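Endonuclease PI-MtuI (Mycobacterium tuberculosis, PDB 2IMZ) excises itself from a precursor protein and joins the flanking segments, as the splicing domain of the RecA intein. Local coordinates at the interface of chains A and B. Sequence-based numbering; all coordinates share one arbitrary frame. Chains: chain A/B, Endonuclease PI-MtuI.

Contacts 1 and 2 are adjoining patches of one two-fold interface between identical chains, the centres of their C-alpha atoms about 6 Å apart. They share A:Phe49 on strand 40-52, whose ring lies between the ion-pair cluster of contact 1 and the water-bridged polar patch of contact 2. Contact 1 adds strand 134-153 of chain A, strand 74-77 of chain B and the C-terminal loop histidines A:His167 and B:His167; contact 2 uses residues around strand 82-83 of chain B. Symmetry repeats both with the chains exchanged. The dimer belongs to the deposited assembly, and the structure alone does not show that it forms in solution.

Contact 1: the interface of chains A and B. Residues chain A 49, 150, 152, 167; chain B 74, 167.
The side chain of B:Lys74 starts with CG anti to its carbonyl carbon and bends at chi3 (-72°), which turns its ammonium NZ toward two carboxylates of chain A. A:Glu152, bent at chi2 (-54°), comes to meet it tip to tip, and A:Asp150 crosses the lysine obliquely. Both acids stand on strand 134-153, while the lysine begins strand 74-77. B:Lys74 NZ donates to A:Asp150 OD2 at 3.0 Å and to A:Glu152 OE2 at 2.5 Å; the second distance is short, but both pairs qualify as salt bridges. Each oxygen is approached nearly along its C-O axis. One ammonium thus ties together two acidic groups on the same strand, and its positive charge probably offsets their mutual repulsion.

The aliphatic part of the lysine is packed as well. A:Phe49 touches it with the tip of the ring, CZ lying 3.8 Å from B:Lys74 CD. Within the phenylalanine's own chain, the backbone O of A:Asp150 sits in plane at the edge of this ring. On the chain B side, B:Lys74 CE lies over the centre of the B:His167 ring, 3.6 Å above its plane, so the imidazole backs the methylene next to the ammonium.

B:His167 also faces A:Glu152 tip to tip, its NE2 3.3 Å from both A:Glu152 OE1 and A:Glu152 OE2, a near-even approach to the carboxylate without an assigned hydrogen bond; the carboxylate and imidazole planes stand 83° apart. This is the penultimate histidine, which in inteins assists cyclisation of the terminal asparagine, here modelled as an aminosuccinimide. A:Glu152 is also a zinc-site residue, which places the interface beside the splicing end of the protein. The two histidines run antiparallel past one another, A:His167 CE1 lying in plane at the edge of the B:His167 ring, 4.0 Å from B:His167 CE1.

Contact 2: the interface of chains A and B. Residues chain A 46-47, 49; chain B 81-82.
Strand 40-52 of chain A, through A:Val46, A:Ser47 and A:Phe49, meets the loop residue B:Trp81 and the start of strand 82-83 at B:Arg82. Direct polar contact is slight: A:Ser47 OG, anti to its own carbonyl carbon (chi1 -61°), makes a weak hydrogen bond to the backbone O of B:Trp81 at 3.5 Å. Two waters carry most of the polar linkage.

Water 1 joins the same serine hydroxyl to the tryptophan backbone. It lies 2.6 Å from A:Ser47 OG and 3.0 Å from B:Trp81 N, where the nearly straight angle of 164° at the hydrogen supports a well-formed bond. The hydroxyl therefore reaches B:Trp81 N through water 1 and touches B:Trp81 O by the weak direct bond.

B:Arg82 is bent at chi2 (-61°) and chi3, carrying its guanidinium across to A:Val46 and A:Ser47. Water 2 sits in plane at the guanidinium edge, 2.8 Å from B:Arg82 NH1 and 2.6 Å from B:Arg82 NH2, shared between the two terminal nitrogens through bonds that are both bent at the hydrogen. The same water relays the arginine to a main-chain acceptor across the interface, lying 2.8 Å from A:Val46 O.

Beside this polar patch the ring tip of A:Phe49, its CZ, abuts the carbonyl oxygen of B:Trp81, O, at 3.8 Å.

Contact 1: the interface of chains A and B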
ATOM      1  N   PHE A  49       7.942   2.131   8.678  1.00 16.04           N
ATOM      2  CA  PHE A  49       8.087   0.696   8.894  1.00 16.68           C
ATOM      3  C   PHE A  49       9.462   0.129   8.561  1.00 16.43           C
ATOM      4  O   PHE A  49       9.998   0.362   7.476  1.00 15.22           O
ATOM      5  CB  PHE A  49       7.032  -0.072   8.091  1.00 18.25           C
ATOM      6  CG  PHE A  49       5.634   0.438   8.282  1.00 19.73           C
ATOM      7  CD1 PHE A  49       5.159   1.505   7.525  1.00 21.91           C
ATOM      8  CD2 PHE A  49       4.800  -0.126   9.244  1.00 21.64           C
ATOM      9  CE1 PHE A  49       3.870   2.005   7.722  1.00 22.48           C
ATOM     10  CE2 PHE A  49       3.510   0.366   9.450  1.00 21.95           C
ATOM     11  CZ  PHE A  49       3.047   1.435   8.685  1.00 22.57           C
ATOM     12  N   ASP A 150       9.415   0.778   4.549  1.00 14.33           N
ATOM     13  CA  ASP A 150       8.179   1.229   3.928  1.00 16.64           C
ATOM     14  C   ASP A 150       7.728   2.515   4.622  1.00 15.74           C
ATOM     15  O   ASP A 150       8.096   2.768   5.769  1.00 13.74           O
ATOM     16  CB  ASP A 150       7.113   0.138   4.067  1.00 22.68           C
ATOM     17  CG  ASP A 150       6.029   0.239   3.018  1.00 28.18           C
ATOM     18  OD1 ASP A 150       6.365   0.387   1.823  1.00 31.46           O
ATOM     19  OD2 ASP A 150       4.837   0.148   3.389  1.00 33.07           O
ATOM     20  N   GLU A 152       4.221   5.407   5.011  1.00 13.95           N
ATOM     21  CA  GLU A 152       2.822   5.701   4.732  1.00 12.80           C
ATOM     22  C   GLU A 152       2.742   7.193   4.474  1.00 12.99           C
ATOM     23  O   GLU A 152       3.222   7.998   5.276  1.00 12.46           O
ATOM     24  CB  GLU A 152       1.903   5.342   5.901  1.00 14.75           C
ATOM     25  CG  GLU A 152       1.417   3.905   5.896  1.00 17.78           C
ATOM     26  CD  GLU A 152       0.751   3.504   4.584  1.00 14.17           C
ATOM     27  OE1 GLU A 152      -0.251   4.138   4.166  1.00 18.23           O
ATOM     28  OE2 GLU A 152       1.236   2.542   3.966  1.00 19.38           O
ATOM     29  N   HIS A 167       4.168   2.534  -5.061  1.00 10.26           N
ATOM     30  CA  HIS A 167       3.013   2.342  -4.196  1.00 12.31           C
ATOM     31  C   HIS A 167       3.362   2.472  -2.721  1.00 13.26           C
ATOM     32  O   HIS A 167       4.367   1.921  -2.264  1.00 12.83           O
ATOM     33  CB  HIS A 167       2.404   0.972  -4.490  1.00 11.87           C
ATOM     34  CG  HIS A 167       1.097   0.727  -3.809  1.00 14.82           C
ATOM     35  ND1 HIS A 167       1.006   0.235  -2.526  1.00 16.94           N
ATOM     36  CD2 HIS A 167      -0.176   0.882  -4.244  1.00 16.90           C
ATOM     37  CE1 HIS A 167      -0.267   0.091  -2.202  1.00 19.25           C
ATOM     38  NE2 HIS A 167      -1.004   0.477  -3.225  1.00 14.95           N
TER
ATOM     39  N   LYS B  74      -1.087  -3.737   6.575  1.00 10.35           N
ATOM     40  CA  LYS B  74      -1.486  -2.577   7.362  1.00 11.30           C
ATOM     41  C   LYS B  74      -2.976  -2.524   7.666  1.00 10.72           C
ATOM     42  O   LYS B  74      -3.822  -2.765   6.802  1.00 10.68           O
ATOM     43  CB  LYS B  74      -1.023  -1.300   6.660  1.00 13.12           C
ATOM     44  CG  LYS B  74       0.492  -1.129   6.741  1.00 18.01           C
ATOM     45  CD  LYS B  74       1.027  -0.078   5.784  1.00 19.87           C
ATOM     46  CE  LYS B  74       0.962  -0.579   4.348  1.00 24.55           C
ATOM     47  NZ  LYS B  74       1.824   0.213   3.425  1.00 28.44           N
ATOM     48  N   HIS B 167      -5.568  -1.801   4.780  1.00 11.62           N
ATOM     49  CA  HIS B 167      -4.824  -1.134   3.730  1.00 11.34           C
ATOM     50  C   HIS B 167      -4.882  -1.912   2.422  1.00 12.95           C
ATOM     51  O   HIS B 167      -4.909  -3.144   2.427  1.00 14.05           O
ATOM     52  CB  HIS B 167      -3.379  -0.963   4.180  1.00 12.14           C
ATOM     53  CG  HIS B 167      -2.594  -0.022   3.329  1.00 13.64           C
ATOM     54  ND1 HIS B 167      -2.066  -0.384   2.110  1.00 18.16           N
ATOM     55  CD2 HIS B 167      -2.272   1.281   3.508  1.00 17.18           C
ATOM     56  CE1 HIS B 167      -1.450   0.655   1.575  1.00 19.55           C
ATOM     57  NE2 HIS B 167      -1.560   1.677   2.403  1.00 17.09           N
TER

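Contact 2: the interface of chains A and B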
ATOM      1  N   VAL A  46       3.317   9.754   7.416  1.00 16.39           N
ATOM      2  CA  VAL A  46       2.638   9.629   8.703  1.00 16.62           C
ATOM      3  C   VAL A  46       2.922   8.328   9.452  1.00 17.26           C
ATOM      4  O   VAL A  46       2.593   8.205  10.633  1.00 18.37           O
ATOM      5  CB  VAL A  46       1.114   9.796   8.527  1.00 16.58           C
ATOM      6  CG1 VAL A  46       0.807  11.223   8.090  1.00 17.15           C
ATOM      7  CG2 VAL A  46       0.588   8.809   7.498  1.00 15.59           C
ATOM      8  N   SER A  47       3.530   7.364   8.768  1.00 16.29           N
ATOM      9  CA  SER A  47       3.878   6.081   9.380  1.00 17.70           C
ATOM     10  C   SER A  47       5.220   5.613   8.838  1.00 16.89           C
ATOM     11  O   SER A  47       5.562   5.893   7.686  1.00 16.07           O
ATOM     12  CB  SER A  47       2.815   5.020   9.083  1.00 21.20           C
ATOM     13  OG  SER A  47       1.554   5.390   9.602  1.00 23.67           O
ATOM     14  N   PHE A  49       7.942   2.131   8.678  1.00 16.04           N
ATOM     15  CA  PHE A  49       8.087   0.696   8.894  1.00 16.68           C
ATOM     16  C   PHE A  49       9.462   0.129   8.561  1.00 16.43           C
ATOM     17  O   PHE A  49       9.998   0.362   7.476  1.00 15.22           O
ATOM     18  CB  PHE A  49       7.032  -0.072   8.091  1.00 18.25           C
ATOM     19  CG  PHE A  49       5.634   0.438   8.282  1.00 19.73           C
ATOM     20  CD1 PHE A  49       5.159   1.505   7.525  1.00 21.91           C
ATOM     21  CD2 PHE A  49       4.800  -0.126   9.244  1.00 21.64           C
ATOM     22  CE1 PHE A  49       3.870   2.005   7.722  1.00 22.48           C
ATOM     23  CE2 PHE A  49       3.510   0.366   9.450  1.00 21.95           C
ATOM     24  CZ  PHE A  49       3.047   1.435   8.685  1.00 22.57           C
TER
ATOM     25  N   TRP B  81      -2.160   3.939  10.631  1.00 16.49           N
ATOM     26  CA  TRP B  81      -1.803   2.673  10.009  1.00 16.39           C
ATOM     27  C   TRP B  81      -0.714   1.948  10.784  1.00 18.73           C
ATOM     28  O   TRP B  81       0.342   2.512  11.072  1.00 20.52           O
ATOM     29  CB  TRP B  81      -1.350   2.897   8.562  1.00 16.85           C
ATOM     30  CG  TRP B  81      -2.434   3.447   7.694  1.00 14.82           C
ATOM     31  CD1 TRP B  81      -2.585   4.742   7.283  1.00 15.25           C
ATOM     32  CD2 TRP B  81      -3.557   2.728   7.175  1.00 15.20           C
ATOM     33  NE1 TRP B  81      -3.734   4.873   6.541  1.00 15.24           N
ATOM     34  CE2 TRP B  81      -4.351   3.650   6.458  1.00 15.66           C
ATOM     35  CE3 TRP B  81      -3.971   1.389   7.246  1.00 14.76           C
ATOM     36  CZ2 TRP B  81      -5.538   3.278   5.817  1.00 14.54           C
ATOM     37  CZ3 TRP B  81      -5.153   1.020   6.607  1.00 14.83           C
ATOM     38  CH2 TRP B  81      -5.920   1.962   5.903  1.00 15.37           C
ATOM     39  N   ARG B  82      -0.980   0.690  11.120  1.00 17.25           N
ATOM     40  CA  ARG B  82      -0.022  -0.130  11.854  1.00 18.59           C
ATOM     41  C   ARG B  82      -0.008  -1.518  11.225  1.00 18.40           C
ATOM     42  O   ARG B  82      -1.009  -1.953  10.652  1.00 19.12           O
ATOM     43  CB  ARG B  82      -0.430  -0.251  13.326  1.00 21.06           C
ATOM     44  CG  ARG B  82      -0.714   1.073  14.016  1.00 26.25           C
ATOM     45  CD  ARG B  82       0.510   1.968  14.031  1.00 34.13           C
ATOM     46  NE  ARG B  82       0.177   3.319  13.590  1.00 39.28           N
ATOM     47  CZ  ARG B  82       1.071   4.281  13.392  1.00 40.21           C
ATOM     48  NH1 ARG B  82       2.357   4.042  13.604  1.00 42.77           N
ATOM     49  NH2 ARG B  82       0.681   5.476  12.967  1.00 42.16           N
TER
HETATM   50  O   HOH W   1      -0.850   6.452   9.795  1.00 18.57           O
HETATM   51  O   HOH W   2       3.039   6.636  12.951  1.00 46.99           O